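Long-range contacts in thiamine-monophosphate kinase (Stenotrophomonas maltophilia, PDB 6XEP), which probably catalyses the ATP-dependent phosphorylation of thiamine monophosphate to thiamine diphosphate, the active form of vitamin B1: residues A[248-252]-A[301-305]; A[167-172]-A[272-277]; A[47-53]-A[140-146]; A[207-213]-A[293-299]; A[182-186]-A[198-202]. One frame throughout, in Å; residues are numbered along the deposited sequence.

Contact 1: A[248-252]-A[301-305]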
# COMPACT_ATOMS: atom_id res chain seq x y z
N ASP A 248 14.62 31.90 -17.59
CA ASP A 248 16.04 31.87 -17.93
C ASP A 248 16.89 31.30 -16.80
O ASP A 248 18.01 30.85 -17.06
CB ASP A 248 16.56 33.27 -18.27
CG ASP A 248 16.00 33.82 -19.59
OD1 ASP A 248 15.54 33.05 -20.45
OD2 ASP A 248 16.06 35.06 -19.77
N SER A 249 16.39 31.31 -15.56
CA SER A 249 17.13 30.88 -14.38
C SER A 249 16.99 29.40 -14.08
O SER A 249 17.66 28.89 -13.17
CB SER A 249 16.66 31.64 -13.14
OG SER A 249 16.87 33.03 -13.31
N LEU A 250 16.12 28.70 -14.79
CA LEU A 250 15.86 27.31 -14.46
C LEU A 250 17.14 26.49 -14.63
O LEU A 250 17.91 26.71 -15.57
CB LEU A 250 14.76 26.76 -15.36
CG LEU A 250 13.37 27.37 -15.21
CD1 LEU A 250 12.41 26.71 -16.19
CD2 LEU A 250 12.88 27.22 -13.78
N PRO A 251 17.42 25.53 -13.72
CA PRO A 251 18.61 24.67 -13.85
C PRO A 251 18.39 23.61 -14.92
O PRO A 251 17.60 22.68 -14.75
CB PRO A 251 18.75 24.05 -12.45
CG PRO A 251 17.35 24.01 -11.94
CD PRO A 251 16.74 25.30 -12.43
N ILE A 252 19.12 23.74 -16.02
CA ILE A 252 18.97 22.82 -17.15
C ILE A 252 20.30 22.09 -17.31
O ILE A 252 21.36 22.72 -17.39
CB ILE A 252 18.54 23.58 -18.42
CG1 ILE A 252 17.09 24.06 -18.24
CG2 ILE A 252 18.64 22.69 -19.65
CD1 ILE A 252 16.58 24.99 -19.29
N LEU A 301 21.28 23.89 -5.65
CA LEU A 301 20.05 24.59 -5.30
C LEU A 301 20.06 25.91 -6.05
O LEU A 301 21.00 26.71 -5.89
CB LEU A 301 19.94 24.84 -3.80
CG LEU A 301 20.07 23.56 -2.95
CD1 LEU A 301 20.24 23.92 -1.48
CD2 LEU A 301 18.86 22.65 -3.18
N THR A 302 19.03 26.15 -6.85
CA THR A 302 19.01 27.26 -7.79
C THR A 302 17.84 28.17 -7.47
O THR A 302 16.70 27.72 -7.39
CB THR A 302 18.93 26.75 -9.23
OG1 THR A 302 20.05 25.90 -9.46
CG2 THR A 302 18.95 27.92 -10.24
N ARG A 303 18.13 29.46 -7.28
CA ARG A 303 17.08 30.45 -7.05
C ARG A 303 16.43 30.79 -8.39
O ARG A 303 17.10 31.29 -9.31
CB ARG A 303 17.66 31.69 -6.38
CG ARG A 303 16.64 32.74 -5.93
CD ARG A 303 17.25 33.80 -5.00
NE ARG A 303 18.43 34.41 -5.60
CZ ARG A 303 18.38 35.45 -6.44
NH1 ARG A 303 17.20 35.98 -6.77
NH2 ARG A 303 19.50 35.95 -6.95
N ILE A 304 15.13 30.52 -8.52
CA ILE A 304 14.45 30.60 -9.80
C ILE A 304 13.33 31.62 -9.84
O ILE A 304 12.74 31.84 -10.90
CB ILE A 304 13.92 29.22 -10.24
CG1 ILE A 304 12.93 28.65 -9.20
CG2 ILE A 304 15.08 28.26 -10.47
CD1 ILE A 304 12.12 27.47 -9.73
N GLY A 305 12.99 32.26 -8.72
CA GLY A 305 11.82 33.13 -8.74
C GLY A 305 11.52 33.71 -7.39
O GLY A 305 12.37 33.71 -6.49

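Contact 2: A[167-172]-A[272-277]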
# COMPACT_ATOMS: atom_id res chain seq x y z
N THR A 167 18.23 19.46 -11.30
CA THR A 167 17.97 19.97 -12.64
C THR A 167 16.54 19.61 -13.00
O THR A 167 15.96 18.67 -12.44
CB THR A 167 18.92 19.38 -13.70
OG1 THR A 167 18.85 17.94 -13.67
CG2 THR A 167 20.37 19.83 -13.43
N LEU A 168 15.96 20.35 -13.94
CA LEU A 168 14.57 20.15 -14.32
C LEU A 168 14.48 19.76 -15.79
O LEU A 168 15.12 20.39 -16.64
CB LEU A 168 13.75 21.43 -14.10
CG LEU A 168 13.55 21.83 -12.63
CD1 LEU A 168 12.78 23.16 -12.57
CD2 LEU A 168 12.80 20.74 -11.88
N GLY A 169 13.65 18.74 -16.07
CA GLY A 169 13.30 18.41 -17.43
C GLY A 169 14.05 17.23 -18.03
O GLY A 169 13.74 16.83 -19.16
N ASP A 170 15.03 16.68 -17.31
CA ASP A 170 15.83 15.59 -17.86
C ASP A 170 14.96 14.38 -18.20
O ASP A 170 15.09 13.78 -19.29
CB ASP A 170 16.89 15.17 -16.86
CG ASP A 170 17.97 16.21 -16.69
OD1 ASP A 170 18.19 17.05 -17.59
OD2 ASP A 170 18.63 16.15 -15.63
N ALA A 171 14.13 13.95 -17.26
CA ALA A 171 13.29 12.78 -17.52
C ALA A 171 12.39 13.02 -18.72
O ALA A 171 12.25 12.15 -19.59
CB ALA A 171 12.48 12.45 -16.26
N ALA A 172 11.76 14.20 -18.79
CA ALA A 172 10.90 14.51 -19.93
C ALA A 172 11.70 14.49 -21.23
O ALA A 172 11.20 14.03 -22.26
CB ALA A 172 10.25 15.88 -19.75
N GLY A 272 7.83 19.29 -17.68
CA GLY A 272 8.16 17.88 -17.86
C GLY A 272 7.78 17.05 -16.64
O GLY A 272 7.89 17.49 -15.50
N GLY A 273 7.34 15.80 -16.90
CA GLY A 273 7.02 14.92 -15.80
C GLY A 273 8.25 14.28 -15.17
O GLY A 273 9.32 14.21 -15.77
N ASP A 274 8.08 13.85 -13.91
CA ASP A 274 8.96 12.88 -13.25
C ASP A 274 10.35 13.42 -12.90
O ASP A 274 11.32 12.65 -12.87
CB ASP A 274 9.11 11.62 -14.10
CG ASP A 274 7.86 10.77 -14.10
OD1 ASP A 274 6.81 11.25 -13.61
OD2 ASP A 274 7.93 9.63 -14.58
N ASP A 275 10.48 14.71 -12.60
CA ASP A 275 11.80 15.17 -12.14
C ASP A 275 12.15 14.60 -10.78
O ASP A 275 13.30 14.18 -10.54
CB ASP A 275 11.83 16.69 -12.05
CG ASP A 275 11.68 17.37 -13.40
OD1 ASP A 275 12.51 17.09 -14.30
OD2 ASP A 275 10.77 18.20 -13.53
N TYR A 276 11.16 14.55 -9.88
CA TYR A 276 11.35 14.17 -8.48
C TYR A 276 12.44 15.02 -7.83
O TYR A 276 13.29 14.54 -7.07
CB TYR A 276 11.58 12.65 -8.34
CG TYR A 276 10.32 11.95 -8.83
CD1 TYR A 276 9.15 12.04 -8.09
CD2 TYR A 276 10.28 11.28 -10.06
CE1 TYR A 276 7.97 11.44 -8.53
CE2 TYR A 276 9.10 10.67 -10.51
CZ TYR A 276 7.95 10.76 -9.73
OH TYR A 276 6.75 10.20 -10.14
N GLU A 277 12.40 16.32 -8.12
CA GLU A 277 13.18 17.34 -7.43
C GLU A 277 12.29 18.00 -6.38
O GLU A 277 11.10 17.75 -6.32
CB GLU A 277 13.72 18.36 -8.43
CG GLU A 277 14.70 17.74 -9.43
CD GLU A 277 16.05 17.35 -8.81
OE1 GLU A 277 16.26 17.51 -7.58
OE2 GLU A 277 16.93 16.87 -9.56
O HOH W 1 14.44 15.12 -14.60
O HOH W 2 11.26 15.95 -16.49

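Contact 3: A[47-53]-A[140-146]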
# COMPACT_ATOMS: atom_id res chain seq x y z
N GLU A 47 6.89 11.25 18.00
CA GLU A 47 6.84 11.64 16.60
C GLU A 47 5.51 11.22 15.99
O GLU A 47 4.79 10.37 16.52
CB GLU A 47 8.02 11.04 15.82
CG GLU A 47 9.34 11.62 16.30
CD GLU A 47 10.50 11.41 15.35
OE1 GLU A 47 10.28 10.89 14.24
OE2 GLU A 47 11.64 11.77 15.71
N GLN A 48 5.18 11.85 14.88
CA GLN A 48 3.98 11.50 14.13
C GLN A 48 4.36 10.75 12.87
O GLN A 48 5.44 10.94 12.30
CB GLN A 48 3.16 12.74 13.80
CG GLN A 48 2.52 13.35 15.04
CD GLN A 48 2.04 14.75 14.82
OE1 GLN A 48 2.81 15.62 14.41
NE2 GLN A 48 0.76 14.99 15.07
N LEU A 49 3.46 9.87 12.43
CA LEU A 49 3.64 9.11 11.20
C LEU A 49 2.95 9.82 10.05
O LEU A 49 1.84 10.33 10.19
CB LEU A 49 3.03 7.71 11.31
CG LEU A 49 3.68 6.59 12.07
CD1 LEU A 49 2.76 5.38 11.91
CD2 LEU A 49 5.01 6.33 11.46
N VAL A 50 3.59 9.79 8.89
CA VAL A 50 2.95 10.20 7.65
C VAL A 50 3.14 9.08 6.64
O VAL A 50 4.16 8.38 6.66
CB VAL A 50 3.48 11.53 7.06
CG1 VAL A 50 3.22 12.64 8.01
CG2 VAL A 50 4.94 11.44 6.79
N VAL A 51 2.15 8.90 5.79
CA VAL A 51 2.10 7.73 4.93
C VAL A 51 1.82 8.18 3.52
O VAL A 51 0.94 9.03 3.30
CB VAL A 51 1.02 6.74 5.40
CG1 VAL A 51 1.03 5.52 4.54
CG2 VAL A 51 1.25 6.35 6.86
N THR A 52 2.56 7.63 2.57
CA THR A 52 2.39 7.91 1.15
C THR A 52 2.17 6.61 0.41
O THR A 52 2.63 5.56 0.85
CB THR A 52 3.61 8.63 0.54
OG1 THR A 52 4.73 7.74 0.54
CG2 THR A 52 3.96 9.86 1.33
N ALA A 53 1.48 6.68 -0.73
CA ALA A 53 1.25 5.47 -1.50
C ALA A 53 1.18 5.86 -2.96
O ALA A 53 0.56 6.87 -3.30
CB ALA A 53 -0.04 4.75 -1.10
N THR A 140 3.66 1.52 -0.35
CA THR A 140 3.24 2.40 0.72
C THR A 140 4.47 2.66 1.56
O THR A 140 5.12 1.71 2.00
CB THR A 140 2.13 1.77 1.56
OG1 THR A 140 1.02 1.48 0.71
CG2 THR A 140 1.65 2.72 2.63
N ALA A 141 4.80 3.93 1.76
CA ALA A 141 5.97 4.30 2.54
C ALA A 141 5.55 5.10 3.76
O ALA A 141 4.71 6.00 3.67
CB ALA A 141 6.97 5.09 1.71
N MET A 142 6.12 4.76 4.90
CA MET A 142 5.81 5.40 6.18
C MET A 142 7.03 6.15 6.66
O MET A 142 8.12 5.58 6.74
CB MET A 142 5.40 4.36 7.23
CG MET A 142 4.00 3.80 7.08
SD MET A 142 3.98 2.00 7.22
CE MET A 142 4.82 1.61 5.70
N GLY A 143 6.85 7.45 6.97
CA GLY A 143 7.92 8.27 7.50
C GLY A 143 7.47 8.88 8.82
O GLY A 143 6.30 8.79 9.20
N GLN A 144 8.41 9.50 9.52
CA GLN A 144 8.10 10.09 10.82
C GLN A 144 8.57 11.53 10.86
O GLN A 144 9.57 11.89 10.24
CB GLN A 144 8.74 9.26 11.94
CG GLN A 144 8.19 7.85 11.94
CD GLN A 144 8.70 7.00 13.08
OE1 GLN A 144 8.04 6.88 14.11
NE2 GLN A 144 9.87 6.40 12.88
N VAL A 145 7.83 12.36 11.60
CA VAL A 145 8.16 13.78 11.75
C VAL A 145 7.96 14.19 13.20
O VAL A 145 7.00 13.77 13.85
CB VAL A 145 7.30 14.69 10.84
CG1 VAL A 145 7.63 14.47 9.40
CG2 VAL A 145 5.81 14.45 11.10
N GLY A 146 8.87 15.02 13.71
CA GLY A 146 8.66 15.61 15.02
C GLY A 146 7.50 16.58 14.99
O GLY A 146 7.03 16.99 13.93

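Contact 4: A[207-213]-A[293-299]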
# COMPACT_ATOMS: atom_id res chain seq x y z
N ARG A 207 15.22 13.50 -3.06
CA ARG A 207 16.10 14.38 -2.30
C ARG A 207 15.75 14.34 -0.81
O ARG A 207 15.39 15.34 -0.19
CB ARG A 207 16.04 15.81 -2.85
CG ARG A 207 16.25 15.88 -4.36
CD ARG A 207 17.64 15.35 -4.77
NE ARG A 207 17.87 15.67 -6.18
CZ ARG A 207 18.92 15.26 -6.87
NH1 ARG A 207 19.86 14.50 -6.28
NH2 ARG A 207 19.02 15.60 -8.16
N VAL A 208 15.87 13.13 -0.25
CA VAL A 208 15.48 12.91 1.15
C VAL A 208 16.36 13.73 2.09
O VAL A 208 15.87 14.38 3.02
CB VAL A 208 15.53 11.41 1.50
CG1 VAL A 208 15.15 11.20 2.96
CG2 VAL A 208 14.58 10.59 0.58
N THR A 209 17.68 13.69 1.89
CA THR A 209 18.57 14.44 2.78
C THR A 209 18.25 15.93 2.76
O THR A 209 18.20 16.58 3.82
CB THR A 209 20.03 14.19 2.41
OG1 THR A 209 20.28 12.78 2.42
CG2 THR A 209 20.95 14.85 3.42
N LEU A 210 18.01 16.49 1.58
CA LEU A 210 17.58 17.89 1.51
C LEU A 210 16.29 18.11 2.28
O LEU A 210 16.17 19.06 3.07
CB LEU A 210 17.40 18.31 0.06
CG LEU A 210 16.83 19.71 -0.18
CD1 LEU A 210 17.77 20.79 0.32
CD2 LEU A 210 16.62 19.88 -1.69
N GLY A 211 15.30 17.24 2.07
CA GLY A 211 14.03 17.41 2.75
C GLY A 211 14.17 17.46 4.25
O GLY A 211 13.49 18.24 4.93
N LEU A 212 15.08 16.66 4.79
CA LEU A 212 15.31 16.59 6.23
C LEU A 212 16.04 17.80 6.77
O LEU A 212 16.14 17.95 7.99
CB LEU A 212 16.11 15.34 6.58
CG LEU A 212 15.33 14.03 6.48
CD1 LEU A 212 16.28 12.90 6.73
CD2 LEU A 212 14.18 14.01 7.49
N ARG A 213 16.58 18.65 5.89
CA ARG A 213 17.25 19.85 6.35
C ARG A 213 16.45 21.12 6.10
O ARG A 213 16.71 22.13 6.76
CB ARG A 213 18.63 19.98 5.70
CG ARG A 213 19.56 18.89 6.21
CD ARG A 213 21.00 19.28 6.09
NE ARG A 213 21.82 18.08 6.03
CZ ARG A 213 23.12 18.08 5.75
NH1 ARG A 213 23.77 16.92 5.72
NH2 ARG A 213 23.77 19.22 5.50
N LEU A 293 24.35 25.40 2.06
CA LEU A 293 23.72 24.08 2.14
C LEU A 293 23.95 23.29 0.87
O LEU A 293 24.23 22.08 0.91
CB LEU A 293 22.21 24.24 2.41
CG LEU A 293 21.40 22.94 2.47
CD1 LEU A 293 21.86 22.06 3.61
CD2 LEU A 293 19.91 23.24 2.59
N ALA A 294 23.83 23.95 -0.29
CA ALA A 294 24.06 23.27 -1.56
C ALA A 294 25.47 22.72 -1.62
O ALA A 294 25.69 21.59 -2.06
CB ALA A 294 23.79 24.23 -2.72
N GLU A 295 26.45 23.50 -1.16
CA GLU A 295 27.83 23.00 -1.11
C GLU A 295 27.94 21.83 -0.15
O GLU A 295 28.64 20.84 -0.43
CB GLU A 295 28.78 24.12 -0.69
CG GLU A 295 28.86 25.26 -1.69
CD GLU A 295 29.48 24.83 -3.01
OE1 GLU A 295 30.62 24.30 -2.99
OE2 GLU A 295 28.83 25.00 -4.07
N SER A 296 27.28 21.92 1.00
CA SER A 296 27.36 20.88 2.02
C SER A 296 26.78 19.56 1.51
O SER A 296 27.35 18.48 1.75
CB SER A 296 26.62 21.33 3.28
OG SER A 296 26.70 20.34 4.29
N LEU A 297 25.68 19.64 0.77
CA LEU A 297 25.00 18.48 0.22
C LEU A 297 25.58 18.01 -1.10
O LEU A 297 25.17 16.95 -1.59
CB LEU A 297 23.52 18.79 0.00
CG LEU A 297 22.70 19.10 1.25
CD1 LEU A 297 21.29 19.49 0.86
CD2 LEU A 297 22.69 17.89 2.16
N ASP A 298 26.49 18.77 -1.71
CA ASP A 298 26.91 18.51 -3.08
C ASP A 298 25.68 18.30 -3.97
O ASP A 298 25.58 17.34 -4.74
CB ASP A 298 27.88 17.32 -3.16
CG ASP A 298 28.54 17.19 -4.53
OD1 ASP A 298 28.57 18.19 -5.27
OD2 ASP A 298 29.00 16.08 -4.88
N LEU A 299 24.72 19.22 -3.82
CA LEU A 299 23.46 19.18 -4.55
C LEU A 299 23.13 20.60 -5.01
O LEU A 299 23.03 21.50 -4.17
CB LEU A 299 22.34 18.63 -3.67
CG LEU A 299 20.93 18.72 -4.26
CD1 LEU A 299 20.72 17.74 -5.44
CD2 LEU A 299 19.90 18.49 -3.18

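Contact 5: A[182-186]-A[198-202]. With EDO (1,2-ethanediol), chain B.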
# COMPACT_ATOMS: atom_id res chain seq x y z
N ALA A 182 14.89 7.89 -30.70
CA ALA A 182 16.30 8.22 -30.61
C ALA A 182 16.98 7.68 -29.35
O ALA A 182 18.20 7.85 -29.22
CB ALA A 182 16.50 9.74 -30.67
N LEU A 183 16.25 7.05 -28.43
CA LEU A 183 16.83 6.58 -27.18
C LEU A 183 16.23 5.23 -26.80
O LEU A 183 15.02 5.12 -26.57
CB LEU A 183 16.62 7.59 -26.05
CG LEU A 183 17.09 7.21 -24.64
CD1 LEU A 183 18.60 7.00 -24.56
CD2 LEU A 183 16.67 8.28 -23.65
N ASN A 184 17.08 4.21 -26.68
CA ASN A 184 16.68 2.92 -26.14
C ASN A 184 16.74 2.98 -24.62
O ASN A 184 17.78 3.33 -24.05
CB ASN A 184 17.62 1.82 -26.66
CG ASN A 184 17.16 0.41 -26.28
OD1 ASN A 184 16.28 0.23 -25.45
ND2 ASN A 184 17.78 -0.59 -26.90
N LEU A 185 15.65 2.62 -23.95
CA LEU A 185 15.64 2.69 -22.49
C LEU A 185 16.10 1.40 -21.81
O LEU A 185 16.46 1.44 -20.63
CB LEU A 185 14.23 3.04 -21.98
CG LEU A 185 13.64 4.37 -22.45
CD1 LEU A 185 12.20 4.48 -22.00
CD2 LEU A 185 14.42 5.56 -21.95
N ALA A 186 16.08 0.27 -22.52
CA ALA A 186 16.34 -1.03 -21.91
C ALA A 186 17.82 -1.35 -21.77
O ALA A 186 18.16 -2.32 -21.07
CB ALA A 186 15.68 -2.14 -22.73
N ARG A 198 18.81 9.21 -19.84
CA ARG A 198 18.16 7.92 -19.66
C ARG A 198 18.01 7.60 -18.18
O ARG A 198 16.94 7.17 -17.73
CB ARG A 198 18.95 6.81 -20.37
CG ARG A 198 18.22 5.45 -20.39
CD ARG A 198 19.05 4.33 -21.04
NE ARG A 198 20.17 3.88 -20.20
CZ ARG A 198 20.15 2.81 -19.40
NH1 ARG A 198 19.06 2.06 -19.32
NH2 ARG A 198 21.22 2.49 -18.69
N LEU A 199 19.07 7.82 -17.40
CA LEU A 199 19.02 7.49 -15.98
C LEU A 199 18.22 8.50 -15.15
O LEU A 199 17.73 8.15 -14.07
CB LEU A 199 20.44 7.36 -15.43
CG LEU A 199 21.18 6.12 -15.93
CD1 LEU A 199 22.54 6.02 -15.30
CD2 LEU A 199 20.37 4.89 -15.63
N ARG A 200 18.06 9.73 -15.62
CA ARG A 200 17.14 10.64 -14.93
C ARG A 200 15.69 10.20 -15.09
O ARG A 200 14.89 10.38 -14.17
CB ARG A 200 17.33 12.07 -15.44
CG ARG A 200 18.67 12.67 -15.04
CD ARG A 200 18.68 13.08 -13.58
NE ARG A 200 17.95 14.34 -13.35
CZ ARG A 200 17.46 14.71 -12.18
NH1 ARG A 200 17.60 13.90 -11.12
NH2 ARG A 200 16.82 15.88 -12.06
N LEU A 201 15.33 9.62 -16.24
CA LEU A 201 14.00 9.06 -16.39
C LEU A 201 13.87 7.76 -15.61
O LEU A 201 12.87 7.54 -14.91
CB LEU A 201 13.69 8.81 -17.88
CG LEU A 201 12.34 8.12 -18.16
CD1 LEU A 201 11.17 8.92 -17.60
CD2 LEU A 201 12.15 7.85 -19.65
N LEU A 202 14.87 6.87 -15.73
CA LEU A 202 14.74 5.53 -15.16
C LEU A 202 15.00 5.51 -13.66
O LEU A 202 14.35 4.76 -12.93
CB LEU A 202 15.71 4.57 -15.86
CG LEU A 202 15.48 4.37 -17.35
CD1 LEU A 202 16.52 3.38 -17.85
CD2 LEU A 202 14.07 3.85 -17.60
C1 EDO B . 20.61 5.60 -26.96
O1 EDO B . 19.86 4.59 -27.64
C2 EDO B . 21.62 6.27 -27.88
O2 EDO B . 20.94 6.98 -28.93

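Contact 1: A[248-252]-A[301-305]
This contact lies at a classic beta bulge in the C-terminal PurM-like domain. The bulge is on strand 301-308, where I304 and G305 both face I162 of the neighbouring strand 161-165. The loop that follows strand 242-245 packs against this strand through S249, L250 and P251. No hydrogen bond links the two segments, so the contact rests on van der Waals packing. I304 has the most surface covered. Its backbone is pulled out of the extended form, with psi near -5°. Its CA-to-CB bond points sideways, yet CG2 reaches the loop. CG2 of I304 meets three successive loop residues: it is 3.8 Å from S249 O, 4.1 Å from L250 CD2 and 3.9 Å from P251 CD. S249 comes next in buried area. Its CB points at the strand and lies 3.9 Å from R303 O. S249 OG is hydrogen-bonded to D246 OD2, earlier in the same loop, rather than to the strand. T302 is third. Its CB points toward the loop, and its side chain fits between S249 and P251. L250 starts away from the strand, but its end turns back to reach I304; it also packs on A269 and L270 of helix 262-271. On T302, OG1 is 3.7 Å from P251 CB, and CG2 is 3.3 Å from S249 O.

Contact 2: A[167-172]-A[272-277]
The contact borders the predicted substrate site, to which D274 belongs. It joins the turn at the start of helix 170-179 to the loop 272-277. D275 makes the main link. Its OD1 accepts a hydrogen bond from G169 N at 2.7 Å, and G169 is the N-cap residue. Two waters extend this link into the first helical turn. Water 1 joins A171 N to D275 OD1. Water 2 joins A172 N to both G273 O and D275 OD1. The helix sits close because G272 has no side chain: A172 CB is 3.5 Å from G272 CA, and a CB there would clash. A171 CB packs 3.6 Å from D274 O. At the other end, T167 N makes a weak 3.4 Å bond to E277 OE2. E277 also bonds S165 and forms salt bridges with R200 and R207. D274 pairs with K74 of helix 68-85. Y276 and E277 form a G1 beta bulge facing V224 of strand 220-224, and L201 of helix 192-202 packs on A171.

Contact 3: A[47-53]-A[140-146]
In the four-stranded mixed sheet of the N-terminal PurM-like domain, strand 140-145 runs antiparallel to strand 48-53, at 160°; strand 48-57 is outermost within the chain. T140 comes first, in a non-hydrogen-bonded pair with A53; its CG2 is 3.4 Å from V51 CG1. The next hydrogen bonds, A141 N to T52 O and T52 N to A141 O, are both 2.9 Å. M142 pairs with V51, and its CG lies 3.8 Å from V51 CG2. G143 exchanges two 2.9 Å bonds with V50, G143 N to V50 O and V50 N to G143 O. Q144 pairs with L49, its CG 3.6 Å from L49 CD2, while its OE1 bonds R44. V145 closes the ladder, with Q48 N to V145 O at 2.8 Å and V145 N to Q48 O at 2.9 Å. T52, a predicted magnesium ligand, lies with V50 and A141 on the face covered by helix 68-85. On the other face, L49 and T140 meet L49 and T140 of the second subunit. Strand 89-99 flanks strand 136-145 on its far side.

Contact 4: A[207-213]-A[293-299]
The short helix 208-214 meets the C-terminal end of helix 287-297 in the C-terminal PurM-like domain, and leucines fill the gap. The segment axes of 208-213 and 293-297 stay 11.4 Å apart, at 141° between their directions. That is too wide for backbone contact, so long side chains span the space. L210 is the central bump of the first helix. It enters a hollow lined by L293, L297 and L299. Its CD1 is 4.0 Å from L293 CD2 and 3.8 Å from L297 CD1, and its CD2 is 3.9 Å from L299 CD2. L301 of strand 301-308 also packs against L210. The Schellman motif ending helix 287-297, with D298 at positive phi, turns the chain so that L299 points back at helix 208-214. L299 is the most covered residue. Two arginines border the leucine cluster. L299 CD1 sits over one face of the R207 guanidinium, 3.4 Å from R207 CZ, while R207 forms a salt bridge with E277. R213 extends across L297, whose CD2 lies over one face of its guanidinium, 3.6 Å from R213 CZ. At the edge of that group, R213 NH2 makes a weak 3.4 Å hydrogen bond to S296 OG.

Contact 5: A[182-186]-A[198-202]
A molecule of 1,2-ethanediol, probably from the crystallisation liquor, is bound to the loop of this contact. Its O2 donates to A182 O at 2.9 Å, and its O1 accepts from N184 N at 3.0 Å. Between the segments, R198 NH1 of helix 192-202 donates to L185 O at 3.0 Å, with L185 O at the edge of the guanidinium, near its plane. R198 NE forms a salt bridge with E195 of the same helix. The aliphatic part of R198 also packs on the loop: its CD is 3.4 Å from N184 O, and its CB is 4.2 Å from L183 CD1. L185 shares the largest buried area with R198. L185 CD2 lies 4.1 Å from R198 CG and 4.0 Å from L201 CD2. L202 adds its CD1, 3.4 Å from L185 O. The loop has its own internal brace. N184 OD1 accepts from A186 N at 2.9 Å, which makes an Asx turn around L185. L183 and L185 also touch helix 170-179, at L177 and W178. L201 packs near D274, a predicted substrate residue. The linker between helices 170-179 and 192-202 thus folds back on the second helix, in the C-terminal PurM-like domain.

Contact 3 comes first in the chain and lies in the N-terminal domain, at the subunit interface. The other four share the C-terminal domain. Contact 5 falls between the two segments of contact 2, while contacts 1, 2 and 4 interleave along the chain. Contacts 1 and 2 have centres about 13 Å apart. Strand 301-308 of contact 1 and strand 277-282, which begins at the end of contact 2, belong to one six-stranded mixed sheet. Helix 287-297 of contact 4 directly precedes strand 301-308. E277 links contact 2 to contacts 4 and 5. Distant parts of the C-terminal chain are thus tied together; contact 2 holds D274 of the predicted substrate site, and contact 5 lies next to it through L201. Contact 3 touches none of them.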